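Local coordinates for uncharacterized protein DUF1185 (PDB 3BYQ) that is of uncharacterised function but may have a role in amino-acid metabolism and has a variant of the Bacillus chorismate mutase fold, at the interface of chains A and B. Numbering follows the deposited sequence. Chains: chain A/B, Uncharacterized protein DUF1185.

Contact 1: the interface of chains A and B. Residues chain A 141, 190-192; chain B 114-116, 190-192.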
# COMPACT_ATOMS: atom_id res chain seq x y z
N TYR A 141 -13.67 -6.84 29.28
CA TYR A 141 -12.70 -7.92 29.57
C TYR A 141 -13.06 -9.30 29.05
O TYR A 141 -12.25 -10.24 29.16
CB TYR A 141 -12.39 -8.00 31.06
CG TYR A 141 -11.41 -6.95 31.54
CD1 TYR A 141 -11.83 -5.72 32.02
CD2 TYR A 141 -10.03 -7.21 31.52
CE1 TYR A 141 -10.92 -4.78 32.49
CE2 TYR A 141 -9.12 -6.27 31.97
CZ TYR A 141 -9.56 -5.07 32.45
OH TYR A 141 -8.64 -4.15 32.88
N ASP A 190 -19.99 -2.97 35.51
CA ASP A 190 -19.38 -1.64 35.47
C ASP A 190 -18.91 -1.32 34.07
O ASP A 190 -18.42 -0.24 33.83
CB ASP A 190 -18.17 -1.51 36.43
CG ASP A 190 -17.05 -2.53 36.15
OD1 ASP A 190 -17.31 -3.56 35.50
OD2 ASP A 190 -15.92 -2.31 36.64
N GLY A 191 -19.10 -2.28 33.16
CA GLY A 191 -18.65 -2.14 31.77
C GLY A 191 -17.33 -2.84 31.48
O GLY A 191 -16.87 -2.90 30.32
N GLN A 192 -16.73 -3.38 32.52
CA GLN A 192 -15.46 -4.11 32.42
C GLN A 192 -15.60 -5.60 32.68
O GLN A 192 -15.22 -6.44 31.87
CB GLN A 192 -14.46 -3.52 33.40
CG GLN A 192 -14.16 -2.05 33.16
CD GLN A 192 -13.08 -1.50 34.07
OE1 GLN A 192 -11.99 -1.16 33.61
NE2 GLN A 192 -13.37 -1.42 35.36
N LYS B 114 -4.70 0.97 36.52
CA LYS B 114 -6.00 0.32 36.53
C LYS B 114 -6.72 0.16 35.22
O LYS B 114 -7.60 -0.68 35.14
CB LYS B 114 -6.93 1.06 37.49
CG LYS B 114 -6.50 1.08 38.94
CD LYS B 114 -6.82 -0.20 39.66
CE LYS B 114 -6.59 -0.06 41.18
NZ LYS B 114 -7.46 0.99 41.82
N ALA B 115 -6.35 0.95 34.21
CA ALA B 115 -7.08 0.90 32.95
C ALA B 115 -6.67 -0.29 32.12
O ALA B 115 -5.51 -0.65 32.05
CB ALA B 115 -6.85 2.20 32.14
N MSE B 116 -7.65 -0.91 31.49
CA MSE B 116 -7.37 -2.01 30.57
C MSE B 116 -6.51 -1.44 29.46
O MSE B 116 -6.66 -0.28 29.06
CB MSE B 116 -8.66 -2.60 29.98
CG MSE B 116 -8.43 -3.88 29.20
SE MSE B 116 -10.09 -4.70 28.53
CE MSE B 116 -10.48 -3.38 27.16
N ASP B 190 -11.44 2.81 39.13
CA ASP B 190 -11.84 1.48 38.66
C ASP B 190 -11.16 1.17 37.34
O ASP B 190 -11.33 0.09 36.82
CB ASP B 190 -13.37 1.36 38.46
CG ASP B 190 -13.95 2.38 37.47
OD1 ASP B 190 -13.30 3.41 37.20
OD2 ASP B 190 -15.09 2.15 37.00
N GLY B 191 -10.37 2.13 36.84
CA GLY B 191 -9.70 1.99 35.55
C GLY B 191 -10.41 2.70 34.41
O GLY B 191 -9.91 2.77 33.26
N GLN B 192 -11.58 3.24 34.71
CA GLN B 192 -12.39 3.97 33.72
C GLN B 192 -12.49 5.46 34.01
O GLN B 192 -12.17 6.30 33.18
CB GLN B 192 -13.79 3.38 33.70
CG GLN B 192 -13.83 1.91 33.31
CD GLN B 192 -15.24 1.35 33.17
OE1 GLN B 192 -15.67 1.02 32.07
NE2 GLN B 192 -15.96 1.27 34.27
O HOH W 1 -9.60 -2.12 34.23
O HOH W 2 -15.39 -0.47 29.62
O HOH W 3 -10.43 0.34 31.71
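Near the C-terminus of each chain, two loops meet across a two-fold axis and clasp each other through the side chains of A:Gln192 and B:Gln192. In A:Gln192 the first torsion sets CG anti to the carbonyl carbon (chi1 -60°), and the chain then runs out extended (chi2 -175°), so that CB only leads to the amide that reaches the partner. A:Gln192 CG lies 3.6 Å from B:Gln192 CD, against the opposing amide. The carboxamide carbon CD rests in turn on B:Gln192 CG; the side chains meet tip to tip, with their amide planes stacked and practically parallel. At the end, NE2 serves two acceptors, both close to its own amide plane, which fixes the rotation of the group. A:Gln192 NE2 donates to the backbone carbonyl oxygen B:Asp190 O at 2.9 Å, from above the carbonyl plane, and to A:Asp190 OD2 at 3.0 Å, met above the carboxylate plane by a nearly straight bond. The remaining carboxylate oxygen, A:Asp190 OD1, accepts from the backbone N of A:Gln192, so one aspartate holds both ends of the glutamine. The carboxylates of the two chains stand rather close, OD2 of A:Asp190 and OD2 of B:Asp190 being 4.6 Å apart; if both are ionised they would repel, and the amide NH2 groups may offset this. On the other branch, A:Gln192 OE1 binds waters 1 and 3, which bridge to B:Lys114 O and to B:Met116 N and B:Gly191 O, respectively. Beside this cluster the phenol of A:Tyr141 meets selenomethionine B:Met116 tip to tip. B:Met116 bends at its last torsion (chi3 71°) and places SE over the centre of one face of the A:Tyr141 ring, 3.7 Å above the plane, while its CB packs against the phenol end. Water 1 lies in the ring plane at the phenol edge, 2.6 Å from the hydroxyl oxygen A:Tyr141 OH.

Contact 2: the interface of chains A and B. Residues chain A 51, 54, 96-97, 100, 104; chain B 143, 177-178.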
# COMPACT_ATOMS: atom_id res chain seq x y z
N MSE A 51 -16.40 22.12 19.59
CA MSE A 51 -17.55 21.63 20.40
C MSE A 51 -18.87 21.55 19.60
O MSE A 51 -19.56 20.54 19.67
CB MSE A 51 -17.70 22.37 21.74
CG MSE A 51 -16.44 22.31 22.61
SE MSE A 51 -15.80 20.54 23.06
CE MSE A 51 -17.06 20.08 24.43
N MSE A 54 -18.56 18.52 17.28
CA MSE A 54 -18.68 17.30 18.07
C MSE A 54 -20.14 17.01 18.47
O MSE A 54 -20.62 15.86 18.45
CB MSE A 54 -17.81 17.36 19.32
CG MSE A 54 -17.83 16.06 20.10
SE MSE A 54 -16.41 16.00 21.40
CE MSE A 54 -17.18 17.16 22.71
N ALA A 96 -10.96 13.09 16.66
CA ALA A 96 -11.17 12.86 18.11
C ALA A 96 -12.59 13.18 18.56
O ALA A 96 -13.07 12.70 19.57
CB ALA A 96 -10.14 13.62 18.96
N VAL A 97 -13.25 14.05 17.82
CA VAL A 97 -14.65 14.38 18.13
C VAL A 97 -15.59 13.14 18.12
O VAL A 97 -16.66 13.11 18.78
CB VAL A 97 -15.22 15.45 17.19
CG1 VAL A 97 -14.44 16.76 17.29
CG2 VAL A 97 -15.15 14.96 15.75
N GLU A 100 -16.85 10.77 21.49
CA GLU A 100 -18.15 11.07 22.07
C GLU A 100 -19.28 10.87 21.04
O GLU A 100 -20.26 10.20 21.30
CB GLU A 100 -18.21 12.51 22.55
CG GLU A 100 -19.42 12.74 23.41
CD GLU A 100 -19.67 14.19 23.75
OE1 GLU A 100 -19.18 14.63 24.80
OE2 GLU A 100 -20.33 14.87 22.96
N TRP A 104 -21.26 7.64 22.12
CA TRP A 104 -22.48 7.89 22.87
C TRP A 104 -23.73 7.59 22.03
O TRP A 104 -24.72 7.04 22.53
CB TRP A 104 -22.51 9.33 23.42
CG TRP A 104 -21.47 9.56 24.51
CD1 TRP A 104 -20.33 8.83 24.75
CD2 TRP A 104 -21.41 10.68 25.38
NE1 TRP A 104 -19.62 9.39 25.78
CE2 TRP A 104 -20.26 10.53 26.18
CE3 TRP A 104 -22.24 11.78 25.60
CZ2 TRP A 104 -19.91 11.45 27.16
CZ3 TRP A 104 -21.90 12.68 26.60
CH2 TRP A 104 -20.75 12.50 27.36
N ARG B 143 -10.46 11.93 28.08
CA ARG B 143 -10.65 12.22 26.65
C ARG B 143 -9.46 12.84 25.96
O ARG B 143 -9.21 12.59 24.75
CB ARG B 143 -11.90 13.10 26.45
CG ARG B 143 -12.32 13.23 24.99
CD ARG B 143 -13.56 14.06 24.84
NE ARG B 143 -14.74 13.36 25.36
CZ ARG B 143 -15.92 13.92 25.59
NH1 ARG B 143 -16.11 15.22 25.43
NH2 ARG B 143 -16.90 13.16 26.04
N ARG B 177 -8.57 19.39 23.00
CA ARG B 177 -9.48 20.49 23.34
C ARG B 177 -10.94 20.15 23.25
O ARG B 177 -11.75 21.01 22.97
CB ARG B 177 -9.19 21.73 22.45
CG ARG B 177 -9.33 21.54 20.93
CD ARG B 177 -8.65 22.71 20.22
NE ARG B 177 -8.87 22.75 18.75
CZ ARG B 177 -8.15 22.11 17.86
NH1 ARG B 177 -7.20 21.27 18.20
NH2 ARG B 177 -8.41 22.28 16.58
N LEU B 178 -11.25 18.91 23.59
CA LEU B 178 -12.63 18.41 23.46
C LEU B 178 -13.31 18.12 24.79
O LEU B 178 -14.33 17.42 24.85
CB LEU B 178 -12.64 17.19 22.54
CG LEU B 178 -12.24 17.40 21.07
CD1 LEU B 178 -12.24 16.05 20.38
CD2 LEU B 178 -13.13 18.43 20.39
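B:Leu178 lies in a loop after B:Arg177, while across from it A:Ala96 and A:Val97 have helix-like torsions where helix 93-96 gives way to helix 98-109. Leucine CG is anti to the carbonyl carbon, and its two methyls point into chain A: B:Leu178 CD1 sits against the backbone of the turn, near A:Ala96 C and A:Val97 N, and 3.5 Å from A:Ala96 CB, and CD2 obliquely meets CG1 of A:Val97. Selenomethionine A:Met51, bent at chi2 and chi3, sets its SE 3.8 Å from B:Leu178 CA. B:Arg143 stretches away from its 3-10 helix, bending at chi3 (-71°), and NH1 donates to the carbonyl oxygen B:Leu178 O at 2.9 Å, in the guanidinium plane and nearly along the C=O axis. This bond within chain B should steady the head that chain A receives. B:Arg143 NH2 forms a salt bridge to the carboxylate oxygen A:Glu100 OE1 at 3.0 Å, although the hydrogen-bond geometry is weak and the two planes stand 80° apart. A:Glu100 CB lies over one guanidinium face, towards its rim; CZ2 of A:Trp104 meets the edge, 3.6 Å from B:Arg143 NH2. A:Glu100 CG in turn lies over the centre of one face of the A:Trp104 indole, while the CE methyl of A:Met54 touches NH1. In the fold, chain B's loop and 3-10 helix 143-145 thus dock against helix 51-72, the 93-96/98-109 junction and helix 98-109 of chain A.

Contact 1 and contact 2 belong to one two-fold symmetric interface, their C-alpha centres about 20 Å apart. No residue is common to both, but the segment around 141-145 ties them: A:Tyr141 works in contact 1, and the same stretch of the other chain supplies B:Arg143 to contact 2. Contact 1 lies around the axis, so its glutamine pair is its own mate, whereas contact 2 occurs off the axis as two separate copies. A polar, water-bridged centre flanked by hydrophobic and charged docking sites could fix the relative orientation of two subunits within the deposited hexamer; the biological oligomer is not established by these contacts alone.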